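Local coordinates for protein putative hydrolase (Chloroflexus aurantiacus J-10-fl, PDB 3CMN) that probably acts as a zinc-dependent hydrolase, most likely a zincin-like metallopeptidase, although its natural substrate is not established, at residues A85-F90 with G129-L134; L58-D61 with V65-P68; A164-Q169 with Q288-R293; F254-A259 with R342-P347; R50-S55 with G154-V159. All coordinates share one frame; numbering follows the deposited sequence.

In the fold
Following the chain from the N terminus, contact 5 opens first, at 50-55 on helix 41-63. Contact 2 closes a short turn at the end of that same helix, about 13 Å from contact 5 between centres. Contact 1 then joins helix 79-92 to helix 120-135, and N86 there packs against Y157. Contact 5 closes at strand 155-158, so contacts 1 and 2 both nest inside its loop. Helix 160-169 follows and opens contact 3, but contact 4 opens on helix 248-279 before contact 3 closes on helix 283-307. These two loops therefore cross, and contact 4 ends in the loop before helix 349-353, tying the C-terminal part to the helical body.

Contact 1. Residues A85-F90 with G129-L134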
# COMPACT_ATOMS: atom_id res chain seq x y z
N ALA A 85 -4.70 -15.15 -6.45
CA ALA A 85 -3.37 -14.59 -6.65
C ALA A 85 -2.65 -14.15 -5.37
O ALA A 85 -1.43 -14.00 -5.38
CB ALA A 85 -3.46 -13.40 -7.60
N ASN A 86 -3.39 -13.97 -4.29
CA ASN A 86 -2.84 -13.48 -3.03
C ASN A 86 -2.89 -14.43 -1.84
O ASN A 86 -2.25 -14.16 -0.82
CB ASN A 86 -3.57 -12.20 -2.62
CG ASN A 86 -3.16 -11.00 -3.45
OD1 ASN A 86 -2.11 -10.40 -3.21
ND2 ASN A 86 -3.98 -10.64 -4.43
N ILE A 87 -3.64 -15.51 -1.94
CA ILE A 87 -3.77 -16.40 -0.79
C ILE A 87 -2.48 -17.06 -0.31
O ILE A 87 -2.29 -17.22 0.89
CB ILE A 87 -4.87 -17.46 -1.02
CG1 ILE A 87 -5.11 -18.23 0.28
CG2 ILE A 87 -4.50 -18.36 -2.17
CD1 ILE A 87 -6.38 -19.03 0.29
N VAL A 88 -1.59 -17.43 -1.24
CA VAL A 88 -0.33 -18.05 -0.85
C VAL A 88 0.54 -17.02 -0.14
O VAL A 88 1.08 -17.28 0.94
CB VAL A 88 0.43 -18.62 -2.07
CG1 VAL A 88 1.79 -19.15 -1.62
CG2 VAL A 88 -0.37 -19.74 -2.71
N SER A 89 0.68 -15.85 -0.74
CA SER A 89 1.47 -14.78 -0.16
C SER A 89 0.92 -14.44 1.23
O SER A 89 1.67 -14.15 2.16
CB SER A 89 1.40 -13.53 -1.04
OG SER A 89 1.61 -13.89 -2.39
N PHE A 90 -0.40 -14.48 1.34
CA PHE A 90 -1.07 -14.19 2.60
C PHE A 90 -0.70 -15.24 3.65
O PHE A 90 -0.22 -14.91 4.73
CB PHE A 90 -2.59 -14.20 2.39
CG PHE A 90 -3.35 -13.65 3.56
CD1 PHE A 90 -3.46 -12.27 3.75
CD2 PHE A 90 -3.95 -14.50 4.47
CE1 PHE A 90 -4.16 -11.75 4.84
CE2 PHE A 90 -4.66 -13.99 5.56
CZ PHE A 90 -4.76 -12.62 5.75
N GLY A 129 -12.10 -15.88 6.66
CA GLY A 129 -13.20 -14.94 6.72
C GLY A 129 -12.69 -13.53 6.57
O GLY A 129 -13.22 -12.75 5.77
N LEU A 130 -11.66 -13.20 7.34
CA LEU A 130 -11.08 -11.86 7.29
C LEU A 130 -10.54 -11.56 5.89
O LEU A 130 -10.70 -10.46 5.38
CB LEU A 130 -9.96 -11.72 8.33
CG LEU A 130 -10.42 -11.74 9.79
CD1 LEU A 130 -9.22 -11.81 10.71
CD2 LEU A 130 -11.26 -10.50 10.09
N LEU A 131 -9.92 -12.56 5.27
CA LEU A 131 -9.38 -12.39 3.94
C LEU A 131 -10.50 -12.20 2.90
O LEU A 131 -10.37 -11.38 1.98
CB LEU A 131 -8.53 -13.61 3.58
CG LEU A 131 -7.89 -13.62 2.19
CD1 LEU A 131 -6.91 -12.44 2.04
CD2 LEU A 131 -7.17 -14.94 2.01
N GLY A 132 -11.59 -12.95 3.04
CA GLY A 132 -12.71 -12.81 2.12
C GLY A 132 -13.28 -11.42 2.26
O GLY A 132 -13.75 -10.81 1.29
N TYR A 133 -13.24 -10.90 3.48
CA TYR A 133 -13.73 -9.57 3.74
C TYR A 133 -12.83 -8.56 3.02
O TYR A 133 -13.32 -7.61 2.41
CB TYR A 133 -13.73 -9.29 5.23
CG TYR A 133 -14.20 -7.90 5.54
CD1 TYR A 133 -15.55 -7.55 5.41
CD2 TYR A 133 -13.30 -6.90 5.91
CE1 TYR A 133 -15.98 -6.25 5.63
CE2 TYR A 133 -13.72 -5.60 6.13
CZ TYR A 133 -15.06 -5.28 5.98
OH TYR A 133 -15.49 -3.98 6.18
N LEU A 134 -11.52 -8.76 3.12
CA LEU A 134 -10.55 -7.88 2.48
C LEU A 134 -10.79 -7.87 0.97
O LEU A 134 -10.67 -6.83 0.34
CB LEU A 134 -9.12 -8.34 2.78
CG LEU A 134 -8.58 -8.03 4.18
CD1 LEU A 134 -7.21 -8.65 4.33
CD2 LEU A 134 -8.52 -6.50 4.40
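F90 and L131 are brought together by matching first torsions: the phenylalanine has CG anti to its backbone nitrogen (chi1 -169°), the leucine takes the same choice, and with both CB atoms directed at the other helix this brings the leucine fork over the ring. The two slide past each other in opposite directions. L131 CD1 comes down on one face of the F90 ring as a CH-pi contact, 3.9 Å from the ring centroid and 13° off the normal. It sits somewhat toward the rim, where the nearest ring carbon, F90 CD1, is 3.9 Å from L131 CD1. The second methyl reaches the other ortho carbon, L131 CD2 lying 4.1 Å from F90 CD2, and also meets I87 CG1 at 4.2 Å. A branched leucine suits this place because its two methyls can serve the ring and the isoleucine at once. L134, one helical turn on, adds CD1 obliquely at 4.4 Å from F90 CE1. Replacing F90 with an alanine would probably leave L131 CD1 without the ring face it rests on and open a gap toward L134. No hydrogen bond crosses the interface, which is held by apolar packing alone. The axes of the two short segments come within 11.8 Å, at 137° between their directions, a spacing wide enough for large side chains between them. Helix 20-31 packs against this pair through W20 on F90 and A27 on L131, while helix 283-307 brings L307 against F90 and M303 against L134.

Contact 2. Residues L58-D61 with V65-P68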
# COMPACT_ATOMS: atom_id res chain seq x y z
N LEU A 58 5.35 10.25 -15.95
CA LEU A 58 5.11 11.42 -15.10
C LEU A 58 5.70 11.24 -13.71
O LEU A 58 6.20 12.20 -13.11
CB LEU A 58 3.61 11.73 -14.99
CG LEU A 58 3.02 12.76 -15.96
CD1 LEU A 58 3.44 12.45 -17.40
CD2 LEU A 58 1.50 12.75 -15.84
N ILE A 59 5.63 10.02 -13.21
CA ILE A 59 6.15 9.74 -11.88
C ILE A 59 7.67 9.63 -11.91
O ILE A 59 8.35 10.16 -11.03
CB ILE A 59 5.49 8.48 -11.30
CG1 ILE A 59 3.99 8.72 -11.16
CG2 ILE A 59 6.08 8.14 -9.94
CD1 ILE A 59 3.20 7.53 -10.67
N ALA A 60 8.18 8.96 -12.93
CA ALA A 60 9.62 8.79 -13.11
C ALA A 60 10.31 10.15 -13.15
O ALA A 60 11.36 10.34 -12.54
CB ALA A 60 9.90 8.02 -14.40
N ASP A 61 9.71 11.09 -13.88
CA ASP A 61 10.25 12.44 -14.04
C ASP A 61 10.19 13.23 -12.76
O ASP A 61 11.16 13.89 -12.39
CB ASP A 61 9.50 13.20 -15.13
CG ASP A 61 10.00 14.63 -15.30
OD1 ASP A 61 11.14 14.82 -15.78
OD2 ASP A 61 9.26 15.57 -14.94
N VAL A 65 13.78 8.98 -10.91
CA VAL A 65 14.24 7.60 -10.90
C VAL A 65 13.30 6.81 -11.78
O VAL A 65 12.18 7.24 -12.04
CB VAL A 65 14.22 6.96 -9.50
CG1 VAL A 65 15.38 7.48 -8.68
CG2 VAL A 65 12.90 7.24 -8.81
N ARG A 66 13.77 5.66 -12.24
CA ARG A 66 12.96 4.83 -13.09
C ARG A 66 12.75 3.50 -12.40
O ARG A 66 13.39 3.21 -11.39
CB ARG A 66 13.65 4.64 -14.44
CG ARG A 66 13.70 5.91 -15.28
CD ARG A 66 14.31 5.64 -16.64
NE ARG A 66 15.76 5.50 -16.57
CZ ARG A 66 16.62 6.52 -16.60
NH1 ARG A 66 16.18 7.77 -16.71
NH2 ARG A 66 17.92 6.29 -16.52
N LEU A 67 11.84 2.70 -12.94
CA LEU A 67 11.58 1.39 -12.39
C LEU A 67 12.59 0.42 -12.97
O LEU A 67 12.98 0.53 -14.13
CB LEU A 67 10.18 0.91 -12.76
CG LEU A 67 8.98 1.55 -12.08
CD1 LEU A 67 7.74 0.82 -12.55
CD2 LEU A 67 9.11 1.46 -10.56
N PRO A 68 13.04 -0.53 -12.16
CA PRO A 68 14.01 -1.51 -12.66
C PRO A 68 13.38 -2.28 -13.80
O PRO A 68 14.06 -2.76 -14.71
CB PRO A 68 14.25 -2.40 -11.44
CG PRO A 68 14.04 -1.46 -10.29
CD PRO A 68 12.81 -0.69 -10.72
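The carbonyl oxygen of A60 takes the one hydrogen bond that crosses this contact, a weak one from V65 N at 3.2 Å, strongly bent with an N-H...O angle of 130°. The oxygen of V65 in turn lies beside the alanine: V65 O is 3.2 Å from A60 CA in a CA-H...O contact, and A60 CB stands 3.4 Å from V65 O. A methyl suits this position, since a larger side chain would have to find its way round that carbonyl. A bond from an amide to the carbonyl five residues earlier, at the end of helix 41-63, has the six-to-one spacing of a Schellman motif, with which the turn is consistent, though the bond is weak. It folds the departing chain back against the last turns of the helix before the loop runs on to strand 73-76. V65 points its CB away from the helix, and its branched side chain packs instead on A194 and Y195 of a loop. On the outer side, the aliphatic part of exposed R66 passes beside the alanine, with R66 CG 4.4 Å from A60 CB. Beneath the turn, I59 and L67 both rest on M186 of helix 174-193.

Contact 3. Residues A164-Q169 with Q288-R293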
# COMPACT_ATOMS: atom_id res chain seq x y z
N ALA A 164 -15.18 0.14 -9.11
CA ALA A 164 -16.44 0.60 -9.68
C ALA A 164 -17.46 0.92 -8.57
O ALA A 164 -18.19 1.90 -8.66
CB ALA A 164 -17.01 -0.45 -10.63
N ARG A 165 -17.50 0.08 -7.54
CA ARG A 165 -18.43 0.29 -6.45
C ARG A 165 -18.11 1.53 -5.62
O ARG A 165 -19.02 2.22 -5.15
CB ARG A 165 -18.47 -0.94 -5.55
CG ARG A 165 -19.25 -2.07 -6.16
CD ARG A 165 -18.97 -3.40 -5.47
NE ARG A 165 -19.80 -4.45 -6.05
CZ ARG A 165 -19.79 -4.80 -7.34
NH1 ARG A 165 -18.97 -4.18 -8.19
NH2 ARG A 165 -20.60 -5.74 -7.77
N VAL A 166 -16.83 1.83 -5.45
CA VAL A 166 -16.45 3.02 -4.69
C VAL A 166 -16.76 4.27 -5.51
O VAL A 166 -17.35 5.21 -5.01
CB VAL A 166 -14.94 3.02 -4.32
CG1 VAL A 166 -14.58 4.32 -3.62
CG2 VAL A 166 -14.61 1.84 -3.41
N GLN A 167 -16.37 4.25 -6.78
CA GLN A 167 -16.60 5.38 -7.68
C GLN A 167 -18.06 5.80 -7.66
O GLN A 167 -18.37 6.99 -7.61
CB GLN A 167 -16.25 5.01 -9.12
CG GLN A 167 -16.51 6.13 -10.11
CD GLN A 167 -17.31 5.69 -11.35
OE1 GLN A 167 -16.89 4.81 -12.11
NE2 GLN A 167 -18.45 6.33 -11.55
N GLN A 168 -18.94 4.82 -7.70
CA GLN A 168 -20.37 5.07 -7.73
C GLN A 168 -20.97 5.43 -6.39
O GLN A 168 -21.89 6.24 -6.33
CB GLN A 168 -21.07 3.87 -8.36
CG GLN A 168 -20.84 3.78 -9.87
CD GLN A 168 -20.52 2.37 -10.33
OE1 GLN A 168 -21.19 1.41 -9.94
NE2 GLN A 168 -19.51 2.24 -11.18
N GLN A 169 -20.46 4.85 -5.32
CA GLN A 169 -20.96 5.18 -4.00
C GLN A 169 -20.56 6.61 -3.64
O GLN A 169 -21.22 7.27 -2.86
CB GLN A 169 -20.41 4.21 -2.96
CG GLN A 169 -21.29 2.98 -2.72
CD GLN A 169 -20.52 1.67 -2.79
OE1 GLN A 169 -19.63 1.41 -1.97
NE2 GLN A 169 -20.86 0.83 -3.76
N GLN A 288 -11.68 14.73 -1.27
CA GLN A 288 -12.73 14.97 -0.29
C GLN A 288 -13.52 13.70 -0.02
O GLN A 288 -13.61 13.24 1.12
CB GLN A 288 -13.70 16.04 -0.79
CG GLN A 288 -13.07 17.37 -1.07
CD GLN A 288 -14.05 18.33 -1.71
OE1 GLN A 288 -15.09 18.64 -1.14
NE2 GLN A 288 -13.72 18.79 -2.92
N GLN A 289 -14.09 13.15 -1.08
CA GLN A 289 -14.89 11.93 -1.02
C GLN A 289 -14.17 10.68 -0.53
O GLN A 289 -14.71 9.89 0.24
CB GLN A 289 -15.48 11.64 -2.41
CG GLN A 289 -16.52 12.64 -2.86
CD GLN A 289 -17.77 12.56 -2.03
OE1 GLN A 289 -18.54 11.61 -2.13
NE2 GLN A 289 -17.98 13.57 -1.19
N ILE A 290 -12.94 10.50 -0.98
CA ILE A 290 -12.15 9.33 -0.63
C ILE A 290 -11.55 9.37 0.79
O ILE A 290 -11.01 8.37 1.27
CB ILE A 290 -11.04 9.12 -1.69
CG1 ILE A 290 -10.59 7.67 -1.70
CG2 ILE A 290 -9.88 10.06 -1.43
CD1 ILE A 290 -11.72 6.68 -2.02
N ALA A 291 -11.67 10.51 1.46
CA ALA A 291 -11.13 10.67 2.80
C ALA A 291 -11.43 9.51 3.76
O ALA A 291 -10.52 8.96 4.38
CB ALA A 291 -11.63 11.98 3.40
N GLN A 292 -12.70 9.14 3.88
CA GLN A 292 -13.07 8.06 4.79
C GLN A 292 -12.57 6.69 4.33
O GLN A 292 -12.27 5.83 5.15
CB GLN A 292 -14.59 8.00 5.00
CG GLN A 292 -15.01 6.91 5.99
CD GLN A 292 -16.51 6.81 6.19
OE1 GLN A 292 -17.16 7.76 6.64
NE2 GLN A 292 -17.07 5.65 5.87
N ARG A 293 -12.49 6.49 3.01
CA ARG A 293 -12.02 5.22 2.46
C ARG A 293 -10.52 5.04 2.73
O ARG A 293 -10.01 3.92 2.76
CB ARG A 293 -12.28 5.17 0.96
CG ARG A 293 -11.90 3.86 0.29
CD ARG A 293 -12.79 2.71 0.75
NE ARG A 293 -12.64 1.54 -0.11
CZ ARG A 293 -13.54 0.57 -0.20
NH1 ARG A 293 -14.64 0.62 0.54
NH2 ARG A 293 -13.36 -0.44 -1.04
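V166 presents its two methyls to two different partners on helix 283-307, and their orientations define this buried helix-to-helix packing within a mainly helical protein assigned to a zincin-like family. Helix 160-169 supplies the valine, whose CG1 is anti to the backbone nitrogen (chi1 176°) and faces I290. The side chains of V166 and I290 stand at about a right angle, and the terminal methyl I290 CD1 makes the touch, 4.0 Å from V166 CG1. A beta-branched valine fits because its two methyls leave CB in different directions, one for each neighbour. R293 comes in differently. Its chain leaves the helix toward V166 and bends at chi2 (67°), which turns one face of the flat guanidinium to the other methyl. V166 CG2 then sits over that face, set toward its rim. The face of a guanidinium is its less polar side, so an apolar methyl can cover it while the N-H groups point outward in its plane. If an alanine stood in place of R293, V166 CG2 would probably lose the flat group it lies against, and a gap would open between the two helices. Around the pair, V166 also packs on F177 of helix 174-193, while L170 meets I290 and L139 meets R293. The closest approach is at the rim of the guanidinium, where R293 NH2 lies 3.5 Å from V166 CG2 and R293 CZ follows at 3.6 Å.

Contact 4. Residues F254-A259 with R342-P347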
# COMPACT_ATOMS: atom_id res chain seq x y z
N PHE A 254 8.60 -1.77 15.85
CA PHE A 254 7.31 -1.22 15.48
C PHE A 254 7.45 0.23 15.05
O PHE A 254 6.90 0.64 14.02
CB PHE A 254 6.32 -1.29 16.66
CG PHE A 254 5.93 -2.70 17.05
CD1 PHE A 254 6.31 -3.79 16.27
CD2 PHE A 254 5.17 -2.93 18.19
CE1 PHE A 254 5.95 -5.09 16.63
CE2 PHE A 254 4.80 -4.22 18.57
CZ PHE A 254 5.19 -5.30 17.78
N ASP A 255 8.21 0.99 15.83
CA ASP A 255 8.43 2.41 15.57
C ASP A 255 8.94 2.61 14.14
O ASP A 255 8.47 3.49 13.43
CB ASP A 255 9.45 2.94 16.57
CG ASP A 255 9.35 4.44 16.76
OD1 ASP A 255 9.29 5.18 15.74
OD2 ASP A 255 9.34 4.89 17.93
N ARG A 256 9.90 1.77 13.74
CA ARG A 256 10.48 1.83 12.40
C ARG A 256 9.48 1.43 11.31
O ARG A 256 9.34 2.13 10.31
CB ARG A 256 11.71 0.91 12.32
CG ARG A 256 12.97 1.48 12.95
CD ARG A 256 14.14 0.52 12.74
NE ARG A 256 15.40 1.00 13.31
CZ ARG A 256 16.29 1.75 12.66
NH1 ARG A 256 16.09 2.11 11.40
NH2 ARG A 256 17.40 2.12 13.28
N ILE A 257 8.80 0.31 11.50
CA ILE A 257 7.82 -0.16 10.53
C ILE A 257 6.75 0.92 10.38
O ILE A 257 6.33 1.24 9.26
CB ILE A 257 7.15 -1.48 11.00
CG1 ILE A 257 8.19 -2.60 11.03
CG2 ILE A 257 5.98 -1.84 10.07
CD1 ILE A 257 7.71 -3.87 11.69
N GLN A 258 6.33 1.47 11.51
CA GLN A 258 5.33 2.52 11.52
C GLN A 258 5.82 3.77 10.78
O GLN A 258 5.08 4.34 9.98
CB GLN A 258 4.95 2.87 12.95
CG GLN A 258 4.04 1.84 13.59
CD GLN A 258 3.86 2.06 15.08
OE1 GLN A 258 3.81 3.20 15.55
NE2 GLN A 258 3.73 0.97 15.83
N ALA A 259 7.05 4.19 11.04
CA ALA A 259 7.58 5.38 10.37
C ALA A 259 7.75 5.16 8.86
O ALA A 259 7.55 6.07 8.08
CB ALA A 259 8.90 5.80 11.01
N ARG A 342 18.61 5.95 1.77
CA ARG A 342 18.93 4.83 2.65
C ARG A 342 17.93 4.75 3.82
O ARG A 342 17.24 5.72 4.13
CB ARG A 342 20.35 5.02 3.19
CG ARG A 342 20.53 6.25 4.10
CD ARG A 342 22.01 6.52 4.47
NE ARG A 342 22.83 6.82 3.30
CZ ARG A 342 23.45 5.91 2.55
NH1 ARG A 342 23.37 4.62 2.86
NH2 ARG A 342 24.12 6.29 1.47
N PRO A 343 17.85 3.58 4.49
CA PRO A 343 16.92 3.42 5.62
C PRO A 343 17.18 4.44 6.71
O PRO A 343 16.26 4.91 7.38
CB PRO A 343 17.20 1.99 6.10
CG PRO A 343 17.59 1.28 4.84
CD PRO A 343 18.50 2.30 4.15
N GLU A 344 18.45 4.77 6.89
CA GLU A 344 18.88 5.73 7.90
C GLU A 344 18.31 7.12 7.71
O GLU A 344 18.19 7.88 8.68
CB GLU A 344 20.41 5.81 7.95
CG GLU A 344 21.04 4.96 9.03
CD GLU A 344 20.66 3.49 8.93
OE1 GLU A 344 20.89 2.88 7.86
OE2 GLU A 344 20.15 2.94 9.94
N ASN A 345 17.98 7.47 6.47
CA ASN A 345 17.43 8.80 6.18
C ASN A 345 15.92 8.89 6.37
O ASN A 345 15.34 9.95 6.14
CB ASN A 345 17.79 9.23 4.75
CG ASN A 345 19.25 9.62 4.63
OD1 ASN A 345 19.99 9.61 5.61
ND2 ASN A 345 19.67 9.97 3.42
N LEU A 346 15.29 7.80 6.78
CA LEU A 346 13.85 7.81 7.03
C LEU A 346 13.68 8.48 8.37
O LEU A 346 14.50 8.29 9.27
CB LEU A 346 13.28 6.39 7.13
CG LEU A 346 13.26 5.47 5.91
CD1 LEU A 346 12.85 4.09 6.37
CD2 LEU A 346 12.30 6.00 4.86
N PRO A 347 12.63 9.28 8.53
CA PRO A 347 12.43 9.95 9.81
C PRO A 347 11.90 8.96 10.84
O PRO A 347 11.38 7.90 10.49
CB PRO A 347 11.41 11.02 9.49
CG PRO A 347 10.55 10.34 8.48
CD PRO A 347 11.58 9.68 7.57
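A259 and P347 form the tight half of this contact, where helix 248-279 meets the loop leading to helix 349-353. The methyl of the alanine points at the loop and reaches the backbone, A259 CB lying 3.3 Å from P347 O. Both residues are buried, and the small side chain is what lets the loop come so near: the two CA atoms, A259 CA and P347 CA, are 6.7 Å apart. L346 points its CB toward the same helix but packs on L260, the residue after A259, on L263, about one turn further along, and on Y201 of helix 197-210, while P347 also lies against W358 and V339. Toward solvent the character changes. R256 and E344 are both exposed, and each side chain ends nearer the other segment than its CB direction would suggest. Even so, R256 NH1 stays 4.4 Å from E344 OE2, too far for a salt bridge. That nitrogen hydrogen-bonds instead to the hydroxyl of Y201. E344 belongs to a short 3-10 turn, 343-345, closed by L346 N bonding to P343 O at 3.1 Å. A proline suits the start of such a turn, where no amide hydrogen is needed. R361 and W358 donate hydrogen bonds to the carbonyl oxygens of E344 and N345 respectively. The chemistry suggests that the close fit at the alanine does most to hold the loop here, whereas the opposite charges of R256 and E344 probably add only a weak, solvent-screened attraction.

Contact 5. Residues R50-S55 with G154-V159; sequences RMVALS and GSLYFV
V52 meets L156 and F158 through a single methyl, and the interactions across the two segments are all apolar. The first torsion of the valine (chi1 -58°) sets CG1 anti to the carbonyl carbon, from where it reaches out to the strand. V52 CG1 lies 4.2 Å from F158 CZ, at the edge of the ring and near its plane, not over a face. The same methyl is 4.4 Å from L156 CD1, two residues earlier and hence on the same side of the strand. A short, beta-branched valine suits the place, since it holds one methyl within reach of both the leucine branch and the ring edge. Strand 155-158 pairs in parallel with strand 73-76, and helix 41-63 packs against this small two-stranded sheet, with V52 touching I74 as well. The F158 ring is stacked with Y48 of the same helix and touches E185 of helix 174-193, which carries an HExxH pattern consistent with the zinc site of a zincin; no metal is bound to it here. Polar bonding stays within the helix. S55 OG donates to M51 O at 2.9 Å, and S55 N also gives to M51 O, at 3.0 Å, the two approaching from opposite faces of the carbonyl plane. A serine here can satisfy its buried OG on its own helix while its side chain packs on T182 and L183.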
# COMPACT_ATOMS: atom_id res chain seq x y z
N ARG A 50 -3.48 2.34 -20.86
CA ARG A 50 -3.05 3.66 -21.25
C ARG A 50 -2.83 4.57 -20.05
O ARG A 50 -1.98 5.45 -20.10
CB ARG A 50 -4.05 4.30 -22.22
CG ARG A 50 -5.39 4.65 -21.60
CD ARG A 50 -6.13 5.68 -22.43
NE ARG A 50 -7.02 6.44 -21.58
CZ ARG A 50 -8.29 6.12 -21.37
NH1 ARG A 50 -8.82 5.06 -21.97
NH2 ARG A 50 -9.02 6.82 -20.51
N MET A 51 -3.58 4.38 -18.97
CA MET A 51 -3.38 5.23 -17.79
C MET A 51 -2.01 4.95 -17.14
O MET A 51 -1.42 5.85 -16.54
CB MET A 51 -4.50 5.04 -16.76
CG MET A 51 -5.91 5.39 -17.25
SD MET A 51 -7.11 5.33 -15.94
CE MET A 51 -8.39 6.43 -16.59
N VAL A 52 -1.50 3.72 -17.26
CA VAL A 52 -0.19 3.40 -16.69
C VAL A 52 0.92 3.88 -17.65
O VAL A 52 1.98 4.30 -17.20
CB VAL A 52 0.02 1.86 -16.43
CG1 VAL A 52 -1.04 1.31 -15.49
CG2 VAL A 52 0.02 1.10 -17.72
N ALA A 53 0.66 3.82 -18.96
CA ALA A 53 1.63 4.27 -19.96
C ALA A 53 1.95 5.74 -19.74
O ALA A 53 3.08 6.19 -19.94
CB ALA A 53 1.09 4.06 -21.36
N LEU A 54 0.93 6.48 -19.33
CA LEU A 54 1.06 7.90 -19.06
C LEU A 54 1.71 8.10 -17.68
O LEU A 54 2.68 8.86 -17.52
CB LEU A 54 -0.33 8.53 -19.03
CG LEU A 54 -0.35 10.01 -18.65
CD1 LEU A 54 0.02 10.79 -19.89
CD2 LEU A 54 -1.73 10.44 -18.14
N SER A 55 1.15 7.41 -16.69
CA SER A 55 1.59 7.49 -15.31
C SER A 55 3.05 7.25 -15.03
O SER A 55 3.70 8.11 -14.43
CB SER A 55 0.76 6.53 -14.45
OG SER A 55 -0.48 7.11 -14.12
N GLY A 154 7.03 -5.15 -12.74
CA GLY A 154 6.68 -5.32 -14.14
C GLY A 154 5.20 -5.32 -14.46
O GLY A 154 4.82 -5.38 -15.63
N SER A 155 4.35 -5.28 -13.44
CA SER A 155 2.91 -5.30 -13.68
C SER A 155 2.11 -4.69 -12.55
O SER A 155 2.63 -4.47 -11.47
CB SER A 155 2.45 -6.75 -13.88
OG SER A 155 2.67 -7.49 -12.70
N LEU A 156 0.84 -4.40 -12.82
CA LEU A 156 -0.06 -3.86 -11.80
C LEU A 156 -1.43 -4.45 -12.03
O LEU A 156 -1.80 -4.76 -13.17
CB LEU A 156 -0.14 -2.33 -11.92
CG LEU A 156 1.05 -1.51 -11.41
CD1 LEU A 156 0.83 -0.04 -11.74
CD2 LEU A 156 1.19 -1.67 -9.90
N TYR A 157 -2.18 -4.65 -10.95
CA TYR A 157 -3.54 -5.18 -11.08
C TYR A 157 -4.50 -4.23 -10.41
O TYR A 157 -4.13 -3.46 -9.53
CB TYR A 157 -3.68 -6.60 -10.49
CG TYR A 157 -3.47 -6.75 -8.99
CD1 TYR A 157 -4.41 -6.25 -8.07
CD2 TYR A 157 -2.35 -7.43 -8.48
CE1 TYR A 157 -4.23 -6.42 -6.69
CE2 TYR A 157 -2.17 -7.60 -7.10
CZ TYR A 157 -3.11 -7.09 -6.21
OH TYR A 157 -2.92 -7.23 -4.85
N PHE A 158 -5.75 -4.28 -10.86
CA PHE A 158 -6.80 -3.43 -10.33
C PHE A 158 -8.00 -4.31 -10.11
O PHE A 158 -8.37 -5.08 -10.99
CB PHE A 158 -7.13 -2.31 -11.34
CG PHE A 158 -5.93 -1.50 -11.76
CD1 PHE A 158 -5.06 -1.96 -12.74
CD2 PHE A 158 -5.65 -0.28 -11.14
CE1 PHE A 158 -3.92 -1.23 -13.09
CE2 PHE A 158 -4.51 0.46 -11.49
CZ PHE A 158 -3.64 -0.01 -12.47
N VAL A 159 -8.58 -4.26 -8.92
CA VAL A 159 -9.81 -5.01 -8.69
C VAL A 159 -11.03 -4.18 -9.08
O VAL A 159 -11.69 -3.61 -8.23
CB VAL A 159 -9.92 -5.46 -7.22
CG1 VAL A 159 -11.00 -6.52 -7.08
CG2 VAL A 159 -8.58 -5.99 -6.72